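Local coordinates for protein complement factor H (Bos taurus, PDB 6XZ6) that regulates the complement system and, through its fifth domain, is bound by the factor H receptor of Trypanosoma brucei, at residues 3-8 with 47-52; 25-31 with 42-47. All coordinates share one frame; numbering follows the deposited sequence.

Interaction 1 (3-8 with 47-52); sequences ITCDPP and CTRDGW
Cys5 and Cys47 are joined by a disulfide, SG to SG 2.0 Å, with a chi3 of 97°, close to the perpendicular such bonds prefer. Cys47 turns its SG away from its backbone N (chi1 173°), which carries the sulfur across to the strand of Cys5. Trp52 has the Cys5 sulfur above one face of its indole, 4.6 Å from the centroid of the five-membered ring, a sulfur-aromatic contact at a distance. Pro8 covers the opposite face: its CB stands over the ring, 4.0 Å from the same centroid, a CH-pi contact. At the ring edge, Trp52 NE1 donates to Asp6 O over 2.9 Å, the N-H...O angle 162° and the acceptor in the ring plane, which fixes the indole's rotation between sulfur and proline. A tryptophan packed against a disulfide is characteristic of the sushi (complement control protein) domain; Tyr22 meets this indole edge-to-face. Toward the N terminus Ile3 contributes the largest area: its CG2 lies 3.5 Å from Thr48 O, while CD1 sits over one face of the poorly ordered Arg49 guanidinium. Between these ends, one water donates to Thr4 O at 3.1 Å and, more weakly, to Thr48 O.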
ATOM      1  N   ILE B   3     -23.703  37.154  11.426  1.00 72.42           N
ATOM      2  CA  ILE B   3     -22.913  36.930  10.202  1.00 66.25           C
ATOM      3  C   ILE B   3     -22.973  35.433   9.820  1.00 65.10           C
ATOM      4  O   ILE B   3     -22.818  34.574  10.690  1.00 64.30           O
ATOM      5  CB  ILE B   3     -21.435  37.411  10.419  1.00 68.15           C
ATOM      6  CG1 ILE B   3     -21.338  38.961  10.452  1.00 73.53           C
ATOM      7  CG2 ILE B   3     -20.460  36.815   9.396  1.00 62.27           C
ATOM      8  CD1 ILE B   3     -20.031  39.524  11.014  1.00 79.52           C
ATOM      9  N   THR B   4     -23.205  35.125   8.525  1.00 58.60           N
ATOM     10  CA  THR B   4     -23.183  33.749   8.007  1.00 53.48           C
ATOM     11  C   THR B   4     -22.405  33.691   6.712  1.00 55.41           C
ATOM     12  O   THR B   4     -22.376  34.684   5.984  1.00 56.71           O
ATOM     13  CB  THR B   4     -24.571  33.087   7.869  1.00 61.57           C
ATOM     14  OG1 THR B   4     -25.511  33.972   7.259  1.00 65.18           O
ATOM     15  CG2 THR B   4     -25.095  32.541   9.180  1.00 63.41           C
ATOM     16  N   CYS B   5     -21.759  32.530   6.436  1.00 48.88           N
ATOM     17  CA  CYS B   5     -20.990  32.242   5.218  1.00 45.82           C
ATOM     18  C   CYS B   5     -21.497  30.980   4.596  1.00 44.34           C
ATOM     19  O   CYS B   5     -21.888  30.038   5.288  1.00 42.16           O
ATOM     20  CB  CYS B   5     -19.488  32.106   5.492  1.00 44.94           C
ATOM     21  SG  CYS B   5     -18.709  33.569   6.210  1.00 52.94           S
ATOM     22  N   ASP B   6     -21.349  30.922   3.289  1.00 39.43           N
ATOM     23  CA  ASP B   6     -21.623  29.745   2.502  1.00 37.33           C
ATOM     24  C   ASP B   6     -20.324  28.934   2.549  1.00 35.93           C
ATOM     25  O   ASP B   6     -19.266  29.527   2.831  1.00 35.57           O
ATOM     26  CB  ASP B   6     -21.930  30.148   1.051  1.00 41.18           C
ATOM     27  CG  ASP B   6     -23.308  30.740   0.838  1.00 62.66           C
ATOM     28  OD1 ASP B   6     -24.272  30.279   1.513  1.00 65.04           O
ATOM     29  OD2 ASP B   6     -23.434  31.657  -0.008  1.00 72.01           O
ATOM     30  N   PRO B   7     -20.357  27.603   2.282  1.00 27.59           N
ATOM     31  CA  PRO B   7     -19.101  26.834   2.269  1.00 24.48           C
ATOM     32  C   PRO B   7     -18.050  27.449   1.332  1.00 27.38           C
ATOM     33  O   PRO B   7     -18.426  27.982   0.276  1.00 28.98           O
ATOM     34  CB  PRO B   7     -19.537  25.468   1.741  1.00 25.70           C
ATOM     35  CG  PRO B   7     -20.991  25.394   1.979  1.00 31.18           C
ATOM     36  CD  PRO B   7     -21.515  26.755   1.936  1.00 28.91           C
ATOM     37  N   PRO B   8     -16.741  27.438   1.700  1.00 19.77           N
ATOM     38  CA  PRO B   8     -15.729  28.003   0.789  1.00 18.33           C
ATOM     39  C   PRO B   8     -15.601  27.190  -0.485  1.00 22.52           C
ATOM     40  O   PRO B   8     -15.926  26.006  -0.521  1.00 23.22           O
ATOM     41  CB  PRO B   8     -14.427  27.946   1.596  1.00 18.47           C
ATOM     42  CG  PRO B   8     -14.650  26.964   2.619  1.00 21.31           C
ATOM     43  CD  PRO B   8     -16.120  26.883   2.917  1.00 17.78           C
ATOM     44  N   CYS B  47     -14.829  32.888   9.021  1.00 48.20           N
ATOM     45  CA  CYS B  47     -16.046  33.459   8.462  1.00 48.50           C
ATOM     46  C   CYS B  47     -16.245  34.850   9.058  1.00 56.84           C
ATOM     47  O   CYS B  47     -16.372  34.997  10.276  1.00 60.21           O
ATOM     48  CB  CYS B  47     -17.248  32.550   8.713  1.00 47.99           C
ATOM     49  SG  CYS B  47     -18.849  33.261   8.229  1.00 54.54           S
ATOM     50  N   THR B  48     -16.208  35.873   8.187  1.00 53.63           N
ATOM     51  CA  THR B  48     -16.359  37.291   8.525  1.00 57.96           C
ATOM     52  C   THR B  48     -17.466  37.943   7.677  1.00 64.83           C
ATOM     53  O   THR B  48     -18.074  37.291   6.821  1.00 60.69           O
ATOM     54  CB  THR B  48     -15.020  38.043   8.348  1.00 57.11           C
ATOM     55  OG1 THR B  48     -14.764  38.256   6.956  1.00 54.25           O
ATOM     56  CG2 THR B  48     -13.840  37.353   9.036  1.00 50.87           C
ATOM     57  N   ARG B  49     -17.701  39.250   7.914  1.00 68.96           N
ATOM     58  CA  ARG B  49     -18.674  40.101   7.218  1.00 72.47           C
ATOM     59  C   ARG B  49     -18.327  40.210   5.711  1.00 75.17           C
ATOM     60  O   ARG B  49     -19.217  40.422   4.883  1.00 74.32           O
ATOM     61  CB  ARG B  49     -18.679  41.487   7.890  1.00 80.25           C
ATOM     62  CG  ARG B  49     -19.865  42.385   7.574  1.00 96.63           C
ATOM     63  CD  ARG B  49     -19.863  43.609   8.475  1.00116.84           C
ATOM     64  NE  ARG B  49     -20.656  43.394   9.691  1.00130.57           N
ATOM     65  CZ  ARG B  49     -20.163  42.992  10.861  1.00144.14           C
ATOM     66  NH1 ARG B  49     -20.969  42.811  11.899  1.00131.03           N
ATOM     67  NH2 ARG B  49     -18.865  42.752  10.997  1.00130.28           N
ATOM     68  N   ASP B  50     -17.026  40.034   5.378  1.00 71.47           N
ATOM     69  CA  ASP B  50     -16.468  40.090   4.023  1.00 70.17           C
ATOM     70  C   ASP B  50     -16.132  38.687   3.456  1.00 66.43           C
ATOM     71  O   ASP B  50     -15.310  38.573   2.544  1.00 65.46           O
ATOM     72  CB  ASP B  50     -15.210  40.973   4.015  1.00 75.90           C
ATOM     73  CG  ASP B  50     -15.378  42.327   4.676  1.00 98.73           C
ATOM     74  OD1 ASP B  50     -16.245  43.116   4.215  1.00102.93           O
ATOM     75  OD2 ASP B  50     -14.635  42.607   5.641  1.00110.02           O
ATOM     76  N   GLY B  51     -16.775  37.647   3.983  1.00 57.13           N
ATOM     77  CA  GLY B  51     -16.551  36.273   3.554  1.00 50.41           C
ATOM     78  C   GLY B  51     -15.417  35.595   4.301  1.00 48.93           C
ATOM     79  O   GLY B  51     -15.152  35.916   5.460  1.00 50.67           O
ATOM     80  N   TRP B  52     -14.755  34.635   3.647  1.00 38.89           N
ATOM     81  CA  TRP B  52     -13.657  33.868   4.225  1.00 34.91           C
ATOM     82  C   TRP B  52     -12.415  34.698   4.202  1.00 46.22           C
ATOM     83  O   TRP B  52     -12.039  35.216   3.145  1.00 47.72           O
ATOM     84  CB  TRP B  52     -13.473  32.514   3.504  1.00 27.29           C
ATOM     85  CG  TRP B  52     -14.654  31.611   3.731  1.00 23.87           C
ATOM     86  CD1 TRP B  52     -15.733  31.464   2.916  1.00 25.81           C
ATOM     87  CD2 TRP B  52     -14.968  30.908   4.941  1.00 22.06           C
ATOM     88  NE1 TRP B  52     -16.675  30.663   3.514  1.00 24.00           N
ATOM     89  CE2 TRP B  52     -16.229  30.302   4.760  1.00 24.92           C
ATOM     90  CE3 TRP B  52     -14.288  30.703   6.150  1.00 23.30           C
ATOM     91  CZ2 TRP B  52     -16.825  29.495   5.744  1.00 23.21           C
ATOM     92  CZ3 TRP B  52     -14.891  29.930   7.134  1.00 24.17           C
ATOM     93  CH2 TRP B  52     -16.145  29.336   6.924  1.00 23.52           C
TER
HETATM   94  O   HOH W   1     -20.691  37.050   4.781  1.00 44.53           O

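Interaction 2 (25-31 with 42-47)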
ATOM      1  N   GLN B  25     -17.007  33.996  12.825  1.00 49.34           N
ATOM      2  CA  GLN B  25     -15.833  33.537  13.587  1.00 49.65           C
ATOM      3  C   GLN B  25     -15.591  32.003  13.498  1.00 50.46           C
ATOM      4  O   GLN B  25     -14.638  31.514  14.104  1.00 49.64           O
ATOM      5  CB  GLN B  25     -15.831  34.041  15.045  1.00 56.62           C
ATOM      6  CG  GLN B  25     -15.795  35.572  15.194  1.00 67.37           C
ATOM      7  CD  GLN B  25     -14.676  36.253  14.427  1.00 81.75           C
ATOM      8  OE1 GLN B  25     -14.918  36.934  13.422  1.00 74.82           O
ATOM      9  NE2 GLN B  25     -13.430  36.089  14.882  1.00 68.77           N
ATOM     10  N   ASP B  26     -16.399  31.275  12.681  1.00 44.90           N
ATOM     11  CA  ASP B  26     -16.218  29.839  12.439  1.00 40.69           C
ATOM     12  C   ASP B  26     -15.013  29.708  11.527  1.00 42.08           C
ATOM     13  O   ASP B  26     -14.937  30.403  10.506  1.00 41.90           O
ATOM     14  CB  ASP B  26     -17.454  29.194  11.764  1.00 39.89           C
ATOM     15  CG  ASP B  26     -18.572  28.671  12.678  1.00 55.09           C
ATOM     16  OD1 ASP B  26     -18.608  29.059  13.874  1.00 61.36           O
ATOM     17  OD2 ASP B  26     -19.420  27.877  12.193  1.00 58.88           O
ATOM     18  N   LYS B  27     -14.057  28.852  11.915  1.00 36.71           N
ATOM     19  CA  LYS B  27     -12.831  28.619  11.160  1.00 33.45           C
ATOM     20  C   LYS B  27     -12.843  27.307  10.399  1.00 35.51           C
ATOM     21  O   LYS B  27     -13.228  26.247  10.934  1.00 36.26           O
ATOM     22  CB  LYS B  27     -11.583  28.639  12.073  1.00 36.80           C
ATOM     23  CG  LYS B  27     -11.173  30.011  12.572  1.00 39.21           C
ATOM     24  CD  LYS B  27      -9.710  30.075  12.900  1.00 43.62           C
ATOM     25  CE  LYS B  27      -9.466  30.999  14.054  1.00 64.58           C
ATOM     26  NZ  LYS B  27      -9.470  30.259  15.355  1.00 81.84           N
ATOM     27  N   ILE B  28     -12.370  27.379   9.151  1.00 28.60           N
ATOM     28  CA  ILE B  28     -12.115  26.217   8.308  1.00 24.15           C
ATOM     29  C   ILE B  28     -10.574  26.110   8.157  1.00 28.43           C
ATOM     30  O   ILE B  28      -9.875  27.117   8.272  1.00 29.80           O
ATOM     31  CB  ILE B  28     -12.866  26.216   6.939  1.00 23.87           C
ATOM     32  CG1 ILE B  28     -12.411  27.358   5.984  1.00 24.15           C
ATOM     33  CG2 ILE B  28     -14.365  26.219   7.121  1.00 22.27           C
ATOM     34  CD1 ILE B  28     -11.366  26.982   4.926  1.00 17.60           C
ATOM     35  N   THR B  29     -10.061  24.900   7.941  1.00 23.74           N
ATOM     36  CA  THR B  29      -8.648  24.651   7.653  1.00 23.82           C
ATOM     37  C   THR B  29      -8.626  23.924   6.289  1.00 24.74           C
ATOM     38  O   THR B  29      -9.470  23.090   6.026  1.00 24.58           O
ATOM     39  CB  THR B  29      -7.911  23.872   8.765  1.00 31.06           C
ATOM     40  OG1 THR B  29      -8.564  22.628   8.973  1.00 31.09           O
ATOM     41  CG2 THR B  29      -7.786  24.647  10.067  1.00 29.67           C
ATOM     42  N   TYR B  30      -7.706  24.260   5.422  1.00 20.85           N
ATOM     43  CA  TYR B  30      -7.624  23.647   4.105  1.00 18.32           C
ATOM     44  C   TYR B  30      -6.217  23.137   3.758  1.00 27.40           C
ATOM     45  O   TYR B  30      -5.224  23.664   4.247  1.00 30.59           O
ATOM     46  CB  TYR B  30      -8.146  24.619   3.023  1.00 16.50           C
ATOM     47  CG  TYR B  30      -7.223  25.780   2.709  1.00 16.74           C
ATOM     48  CD1 TYR B  30      -7.174  26.903   3.536  1.00 20.10           C
ATOM     49  CD2 TYR B  30      -6.481  25.807   1.531  1.00 16.49           C
ATOM     50  CE1 TYR B  30      -6.363  27.988   3.229  1.00 23.27           C
ATOM     51  CE2 TYR B  30      -5.656  26.886   1.220  1.00 19.35           C
ATOM     52  CZ  TYR B  30      -5.604  27.975   2.069  1.00 29.76           C
ATOM     53  OH  TYR B  30      -4.793  29.038   1.776  1.00 41.27           O
ATOM     54  N   GLU B  31      -6.156  22.128   2.888  1.00 23.62           N
ATOM     55  CA  GLU B  31      -4.929  21.521   2.373  1.00 24.38           C
ATOM     56  C   GLU B  31      -5.024  21.516   0.861  1.00 28.33           C
ATOM     57  O   GLU B  31      -6.115  21.413   0.322  1.00 26.04           O
ATOM     58  CB  GLU B  31      -4.765  20.082   2.888  1.00 25.25           C
ATOM     59  CG  GLU B  31      -4.440  19.991   4.360  1.00 33.16           C
ATOM     60  CD  GLU B  31      -3.098  20.572   4.746  1.00 43.72           C
ATOM     61  OE1 GLU B  31      -2.086  20.168   4.128  1.00 34.78           O
ATOM     62  OE2 GLU B  31      -3.056  21.413   5.676  1.00 36.11           O
ATOM     63  N   GLY B  42      -0.333  30.143   6.003  1.00 80.85           N
ATOM     64  CA  GLY B  42      -1.283  29.412   6.837  1.00 76.99           C
ATOM     65  C   GLY B  42      -2.356  28.686   6.060  1.00 73.77           C
ATOM     66  O   GLY B  42      -2.594  28.974   4.882  1.00 72.90           O
ATOM     67  N   THR B  43      -3.000  27.719   6.709  1.00 65.11           N
ATOM     68  CA  THR B  43      -4.037  26.937   6.045  1.00 59.12           C
ATOM     69  C   THR B  43      -5.392  27.169   6.743  1.00 55.88           C
ATOM     70  O   THR B  43      -6.280  26.322   6.708  1.00 49.61           O
ATOM     71  CB  THR B  43      -3.580  25.479   5.902  1.00 72.89           C
ATOM     72  OG1 THR B  43      -3.034  25.012   7.146  1.00 80.00           O
ATOM     73  CG2 THR B  43      -2.569  25.289   4.741  1.00 70.97           C
ATOM     74  N   ASP B  44      -5.545  28.387   7.308  1.00 54.02           N
ATOM     75  CA  ASP B  44      -6.698  28.898   8.048  1.00 52.79           C
ATOM     76  C   ASP B  44      -7.525  29.909   7.278  1.00 52.01           C
ATOM     77  O   ASP B  44      -6.995  30.668   6.465  1.00 53.45           O
ATOM     78  CB  ASP B  44      -6.212  29.587   9.329  1.00 59.98           C
ATOM     79  CG  ASP B  44      -6.506  28.831  10.596  1.00 78.54           C
ATOM     80  OD1 ASP B  44      -7.486  28.040  10.604  1.00 78.83           O
ATOM     81  OD2 ASP B  44      -5.767  29.032  11.593  1.00 88.67           O
ATOM     82  N   ALA B  45      -8.831  29.943   7.578  1.00 44.30           N
ATOM     83  CA  ALA B  45      -9.811  30.894   7.042  1.00 43.17           C
ATOM     84  C   ALA B  45     -10.977  31.008   8.015  1.00 45.85           C
ATOM     85  O   ALA B  45     -11.483  29.994   8.491  1.00 42.14           O
ATOM     86  CB  ALA B  45     -10.290  30.481   5.666  1.00 40.42           C
ATOM     87  N   THR B  46     -11.342  32.253   8.361  1.00 46.64           N
ATOM     88  CA  THR B  46     -12.410  32.583   9.308  1.00 48.70           C
ATOM     89  C   THR B  46     -13.595  33.208   8.570  1.00 52.44           C
ATOM     90  O   THR B  46     -13.393  33.962   7.611  1.00 52.28           O
ATOM     91  CB  THR B  46     -11.864  33.525  10.401  1.00 59.12           C
ATOM     92  OG1 THR B  46     -10.623  33.022  10.882  1.00 62.50           O
ATOM     93  CG2 THR B  46     -12.812  33.688  11.572  1.00 57.64           C
ATOM     94  N   CYS B  47     -14.829  32.888   9.021  1.00 48.20           N
ATOM     95  CA  CYS B  47     -16.046  33.459   8.462  1.00 48.50           C
ATOM     96  C   CYS B  47     -16.245  34.850   9.058  1.00 56.84           C
ATOM     97  O   CYS B  47     -16.372  34.997  10.276  1.00 60.21           O
ATOM     98  CB  CYS B  47     -17.248  32.550   8.713  1.00 47.99           C
ATOM     99  SG  CYS B  47     -18.849  33.261   8.229  1.00 54.54           S
TER
HETATM  100  O   HOH W   2      -4.879  31.099   3.797  1.00 35.98           O
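Five backbone hydrogen bonds zip Gln25-Tyr30 to Thr43-Cys47, and the strand axes run at 154°, antiparallel. Ile28 and Ala45 form the hydrogen-bonded pair: Ile28 N gives to Ala45 O at 2.8 Å, and Ala45 N returns the bond to Ile28 O at 3.1 Å, bent to 140°. Tyr30 N to Thr43 O continues the ladder at one end; Cys47 N to Asp26 O continues it at the other, and beyond the strand Gln25 N, one residue out of step, bonds to Cys47 O.

Apolar contact lies on the buried face, where Ile28 CD1 meets Ala45 CB at 3.7 Å. The Tyr30 ring, with CG between the backbone N and the carbonyl carbon (chi1 73°), passes Thr43 obliquely, Tyr30 CD1 being 3.3 Å from Thr43 O. A water in the ring plane, 2.9 Å from Tyr30 OH, also donates weakly to Gly42 O and Asp44 O. A phenylalanine in place of Tyr30 lacks the hydroxyl, and the water would probably be left loosely held by its two weak bonds.

On the other face Lys27 lies alongside Thr46, Lys27 CG 3.5 Å from Thr46 OG1, and Thr29 OG1 is hydrogen-bonded to Arg16 NE. His125 of the trypanosome receptor chain packs on Lys27, Thr29 and Asp44. The backbone thus carries the pairing, while one face packs into the domain's interior and the other presents polar side chains to the receptor.

Overall arrangement
From the N terminus, segment 3-8 comes first, its strand 4-5 pairing with strand 22-23, and the chain then passes through strand 13-16 to enter strand 27-32. Interaction 2 closes the shorter loop, with ten residues between 25-31 and 42-47. Interaction 1 closes the longer one, bringing 47-52 back to the first residues, so the loop of interaction 2 falls wholly within it and the two do not cross. Cys47 belongs to both. Strand 44-48 is thereby tied to the central strand of the three-stranded sheet and to the N-terminal segment. Trp52 also bridges the contacts, its CH2 lying 3.6 Å from Ile28 CG2.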